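Long-range contact in inactive PncC family protein (Escherichia coli O157:H7, PDB 5KOL), which belongs to the CinA family but apparently lacks nicotinamide-nucleotide amidohydrolase activity, its own role remaining unknown: residues Ala72-Leu84 against Val94-Ala106. Numbering follows the deposited sequence. Where two conformers were deposited one is given.
Sequences AKMKILSVSQQSL and VAAEMATGAIERA
Arg105, in one of its two conformers, binds the last carbonyls of helix 70-76 with its guanidinium edge, a clear case of how carbonyls left over where a helix stops can be taken up by a neighbouring helix. Arg105 NH2 donates to Lys75 O (3.0 Å), which lies in the guanidinium plane, while Arg105 NE reaches Ile76 O at 2.8 Å along a more bent path, 25° out of that plane. A chain bent at chi2 (-90°) turns the guanidinium toward both carbonyls. Subunits meet here too: Arg105 packs on Arg105 of the second subunit, and Lys75 NZ bonds to that residue's carbonyl oxygen.

Two turns earlier on helix 92-106, Glu97, extended beyond CG, spreads its carboxylate over the start of helix 81-87. Ser80 N donates to Glu97 OE2 from above the carboxylate plane at 3.2 Å. Ser83 OG lies 2.6 Å from Glu97 OE1 and may donate there or to Ser80 O. Ser80 is itself the N-cap, its OG accepting from Ser83 N.

Both segments belong to the alpha/beta part of the CinA fold, where helix 92-106 lies against the mixed sheet and the 77-80 linker runs past it. Leu77 O contacts Gly101 CA at 3.4 Å, a C-H...O approach made possible by the missing side chain; a water donates to both Leu77 O and Glu97 O.

Apolar side chains pack between linker and helix. Leu77 splits its methyls, CD1 against Met98 CG (3.9 Å) and CD2 over the Gly101-Ala102 backbone; Val79 CG2 meets the same Met98 CG at 3.8 Å. Val94 sends CG1 to Val79 and CG2 to Leu84 CD2, while Leu77 and Met98 both rest on Ala39 of strand 36-40.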
loop_
_atom_site.group_PDB
_atom_site.type_symbol
_atom_site.label_atom_id
_atom_site.label_comp_id
_atom_site.label_asym_id
_atom_site.label_seq_id
_atom_site.Cartn_x
_atom_site.Cartn_y
_atom_site.Cartn_z
ATOM N N ALA A 72 -4.258 -4.827 12.301
ATOM C CA ALA A 72 -4.050 -3.655 11.461
ATOM C C ALA A 72 -5.383 -3.068 10.998
ATOM O O ALA A 72 -5.545 -1.841 10.953
ATOM C CB ALA A 72 -3.148 -4.011 10.270
ATOM N N LYS A 73 -6.350 -3.924 10.648
ATOM C CA LYS A 73 -7.672 -3.425 10.290
ATOM C C LYS A 73 -8.307 -2.671 11.456
ATOM O O LYS A 73 -8.926 -1.619 11.264
ATOM C CB LYS A 73 -8.570 -4.579 9.842
ATOM C CG LYS A 73 -8.166 -5.205 8.473
ATOM C CD LYS A 73 -8.882 -6.543 8.216
ATOM C CE LYS A 73 -8.498 -7.183 6.859
ATOM N NZ LYS A 73 -7.097 -7.746 6.903
ATOM N N MET A 74 -8.147 -3.189 12.671
ATOM C CA MET A 74 -8.730 -2.544 13.847
ATOM C C MET A 74 -8.050 -1.213 14.162
ATOM O O MET A 74 -8.715 -0.252 14.567
ATOM C CB MET A 74 -8.622 -3.492 15.043
ATOM C CG MET A 74 -9.421 -4.770 14.840
ATOM S SD MET A 74 -9.732 -5.701 16.334
ATOM C CE MET A 74 -8.182 -6.562 16.548
ATOM N N LYS A 75 -6.722 -1.148 14.027
ATOM C CA LYS A 75 -6.002 0.046 14.449
ATOM C C LYS A 75 -6.061 1.144 13.394
ATOM O O LYS A 75 -6.266 2.317 13.729
ATOM C CB LYS A 75 -4.545 -0.294 14.766
ATOM C CG LYS A 75 -3.768 0.898 15.303
ATOM C CD LYS A 75 -2.582 0.473 16.110
ATOM C CE LYS A 75 -2.081 1.597 17.025
ATOM N NZ LYS A 75 -2.337 2.948 16.448
ATOM N N ILE A 76 -5.851 0.788 12.125
ATOM C CA ILE A 76 -5.748 1.790 11.069
ATOM C C ILE A 76 -7.128 2.177 10.531
ATOM O O ILE A 76 -7.381 3.348 10.220
ATOM C CB ILE A 76 -4.834 1.261 9.938
ATOM C CG1 ILE A 76 -3.471 0.836 10.492
ATOM C CG2 ILE A 76 -4.690 2.300 8.818
ATOM C CD1 ILE A 76 -2.823 1.851 11.402
ATOM N N LEU A 77 -8.030 1.214 10.372
ATOM C CA LEU A 77 -9.288 1.478 9.677
ATOM C C LEU A 77 -10.492 1.416 10.603
ATOM O O LEU A 77 -11.630 1.454 10.129
ATOM C CB LEU A 77 -9.471 0.501 8.519
ATOM C CG LEU A 77 -8.314 0.598 7.518
ATOM C CD1 LEU A 77 -8.398 -0.532 6.514
ATOM C CD2 LEU A 77 -8.315 1.956 6.821
ATOM N N SER A 78 -10.268 1.304 11.910
ATOM C CA SER A 78 -11.355 1.317 12.889
ATOM C C SER A 78 -12.400 0.245 12.587
ATOM O O SER A 78 -13.587 0.435 12.853
ATOM C CB SER A 78 -12.013 2.700 12.970
ATOM O OG SER A 78 -12.952 2.779 14.037
ATOM N N VAL A 79 -11.969 -0.876 12.003
ATOM C CA VAL A 79 -12.825 -2.058 11.924
ATOM C C VAL A 79 -13.038 -2.585 13.338
ATOM O O VAL A 79 -12.077 -2.759 14.103
ATOM C CB VAL A 79 -12.186 -3.135 11.037
ATOM C CG1 VAL A 79 -13.018 -4.415 11.085
ATOM C CG2 VAL A 79 -12.004 -2.632 9.580
ATOM N N SER A 80 -14.292 -2.829 13.710
ATOM C CA SER A 80 -14.577 -3.205 15.089
ATOM C C SER A 80 -14.217 -4.666 15.335
ATOM O O SER A 80 -14.437 -5.532 14.482
ATOM C CB SER A 80 -16.049 -2.964 15.436
ATOM O OG SER A 80 -16.860 -4.036 14.993
ATOM N N GLN A 81 -13.649 -4.922 16.513
ATOM C CA GLN A 81 -13.359 -6.282 16.955
ATOM C C GLN A 81 -14.595 -7.170 16.900
ATOM O O GLN A 81 -14.504 -8.333 16.503
ATOM C CB GLN A 81 -12.796 -6.250 18.383
ATOM C CG GLN A 81 -12.193 -7.557 18.863
ATOM C CD GLN A 81 -11.839 -7.513 20.348
ATOM O OE1 GLN A 81 -12.704 -7.355 21.196
ATOM N NE2 GLN A 81 -10.560 -7.617 20.653
ATOM N N GLN A 82 -15.755 -6.651 17.320
ATOM C CA GLN A 82 -16.980 -7.446 17.257
ATOM C C GLN A 82 -17.283 -7.905 15.832
ATOM O O GLN A 82 -17.669 -9.060 15.613
ATOM C CB GLN A 82 -18.152 -6.650 17.828
ATOM C CG GLN A 82 -17.903 -6.223 19.290
ATOM C CD GLN A 82 -17.497 -4.748 19.461
ATOM O OE1 GLN A 82 -16.441 -4.303 18.977
ATOM N NE2 GLN A 82 -18.307 -4.001 20.217
ATOM N N SER A 83 -17.117 -7.025 14.847
ATOM C CA SER A 83 -17.449 -7.412 13.479
ATOM C C SER A 83 -16.506 -8.500 12.965
ATOM O O SER A 83 -16.940 -9.399 12.233
ATOM C CB SER A 83 -17.427 -6.191 12.561
ATOM O OG SER A 83 -16.114 -5.708 12.359
ATOM N N LEU A 84 -15.224 -8.431 13.335
ATOM C CA LEU A 84 -14.264 -9.458 12.928
ATOM C C LEU A 84 -14.583 -10.797 13.580
ATOM O O LEU A 84 -14.537 -11.846 12.922
ATOM C CB LEU A 84 -12.848 -9.008 13.298
ATOM C CG LEU A 84 -12.203 -7.938 12.424
ATOM C CD1 LEU A 84 -11.011 -7.371 13.134
ATOM C CD2 LEU A 84 -11.779 -8.505 11.064
ATOM N N VAL A 94 -16.920 -6.369 7.115
ATOM C CA VAL A 94 -15.577 -5.833 7.315
ATOM C C VAL A 94 -15.140 -5.009 6.099
ATOM O O VAL A 94 -14.523 -3.938 6.227
ATOM C CB VAL A 94 -14.602 -6.986 7.628
ATOM C CG1 VAL A 94 -13.154 -6.510 7.561
ATOM C CG2 VAL A 94 -14.920 -7.567 9.016
ATOM N N ALA A 95 -15.478 -5.473 4.905
ATOM C CA ALA A 95 -15.175 -4.691 3.707
ATOM C C ALA A 95 -15.796 -3.295 3.798
ATOM O O ALA A 95 -15.129 -2.283 3.552
ATOM C CB ALA A 95 -15.693 -5.444 2.469
ATOM N N ALA A 96 -17.084 -3.228 4.164
ATOM C CA ALA A 96 -17.753 -1.940 4.314
ATOM C C ALA A 96 -17.035 -1.055 5.330
ATOM O O ALA A 96 -16.769 0.127 5.065
ATOM C CB ALA A 96 -19.221 -2.156 4.707
ATOM N N GLU A 97 -16.698 -1.607 6.502
ATOM C CA GLU A 97 -15.955 -0.819 7.491
ATOM C C GLU A 97 -14.587 -0.392 6.983
ATOM O O GLU A 97 -14.106 0.691 7.348
ATOM C CB GLU A 97 -15.788 -1.582 8.805
ATOM C CG GLU A 97 -17.083 -1.905 9.487
ATOM C CD GLU A 97 -16.844 -2.653 10.770
ATOM O OE1 GLU A 97 -16.830 -3.890 10.678
ATOM O OE2 GLU A 97 -16.693 -2.020 11.836
ATOM N N MET A 98 -13.907 -1.235 6.192
ATOM C CA MET A 98 -12.619 -0.775 5.683
ATOM C C MET A 98 -12.802 0.419 4.761
ATOM O O MET A 98 -11.984 1.343 4.769
ATOM C CB MET A 98 -11.835 -1.868 4.948
ATOM C CG MET A 98 -11.337 -3.013 5.813
ATOM S SD MET A 98 -10.827 -4.493 4.871
ATOM C CE MET A 98 -9.403 -3.813 3.965
ATOM N N ALA A 99 -13.874 0.415 3.963
ATOM C CA ALA A 99 -14.134 1.525 3.051
ATOM C C ALA A 99 -14.461 2.812 3.810
ATOM O O ALA A 99 -14.040 3.901 3.403
ATOM C CB ALA A 99 -15.272 1.161 2.097
ATOM N N THR A 100 -15.231 2.723 4.901
ATOM C CA THR A 100 -15.522 3.943 5.647
ATOM C C THR A 100 -14.349 4.365 6.519
ATOM O O THR A 100 -14.141 5.569 6.721
ATOM C CB THR A 100 -16.782 3.786 6.512
ATOM O OG1 THR A 100 -16.618 2.698 7.428
ATOM C CG2 THR A 100 -18.005 3.535 5.642
ATOM N N GLY A 101 -13.573 3.404 7.035
ATOM C CA GLY A 101 -12.372 3.760 7.774
ATOM C C GLY A 101 -11.362 4.516 6.929
ATOM O O GLY A 101 -10.743 5.474 7.400
ATOM N N ALA A 102 -11.175 4.099 5.669
ATOM C CA ALA A 102 -10.229 4.813 4.815
ATOM C C ALA A 102 -10.703 6.235 4.548
ATOM O O ALA A 102 -9.897 7.177 4.544
ATOM C CB ALA A 102 -10.018 4.057 3.496
ATOM N N ILE A 103 -12.003 6.405 4.313
ATOM C CA ILE A 103 -12.574 7.738 4.132
ATOM C C ILE A 103 -12.208 8.615 5.320
ATOM O O ILE A 103 -11.703 9.733 5.158
ATOM C CB ILE A 103 -14.098 7.640 3.922
ATOM C CG1 ILE A 103 -14.421 6.963 2.575
ATOM C CG2 ILE A 103 -14.782 9.017 4.005
ATOM C CD1 ILE A 103 -14.312 7.875 1.356
ATOM N N GLU A 104 -12.361 8.073 6.534
ATOM C CA GLU A 104 -12.112 8.853 7.747
ATOM C C GLU A 104 -10.640 9.231 7.879
ATOM O O GLU A 104 -10.302 10.396 8.131
ATOM C CB GLU A 104 -12.551 8.069 8.987
ATOM C CG GLU A 104 -14.022 7.672 9.044
ATOM C CD GLU A 104 -14.320 6.646 10.142
ATOM O OE1 GLU A 104 -15.446 6.107 10.160
ATOM O OE2 GLU A 104 -13.438 6.385 10.995
ATOM N N ARG A 105 -9.753 8.245 7.751
ATOM C CA ARG A 105 -8.325 8.487 7.941
ATOM C C ARG A 105 -7.770 9.446 6.893
ATOM O O ARG A 105 -6.907 10.274 7.198
ATOM C CB ARG A 105 -7.567 7.159 7.894
ATOM C CG ARG A 105 -7.588 6.357 9.179
ATOM C CD ARG A 105 -6.414 6.732 10.064
ATOM N NE ARG A 105 -6.185 5.758 11.127
ATOM C CZ ARG A 105 -5.181 5.827 11.994
ATOM N NH1 ARG A 105 -4.310 6.824 11.914
ATOM N NH2 ARG A 105 -5.044 4.904 12.938
ATOM N N ALA A 106 -8.244 9.343 5.650
ATOM C CA ALA A 106 -7.659 10.104 4.556
ATOM C C ALA A 106 -8.343 11.440 4.307
ATOM O O ALA A 106 -7.778 12.275 3.591
ATOM C CB ALA A 106 -7.677 9.263 3.269
HETATM O O HOH W 1 -14.386 2.086 9.856
#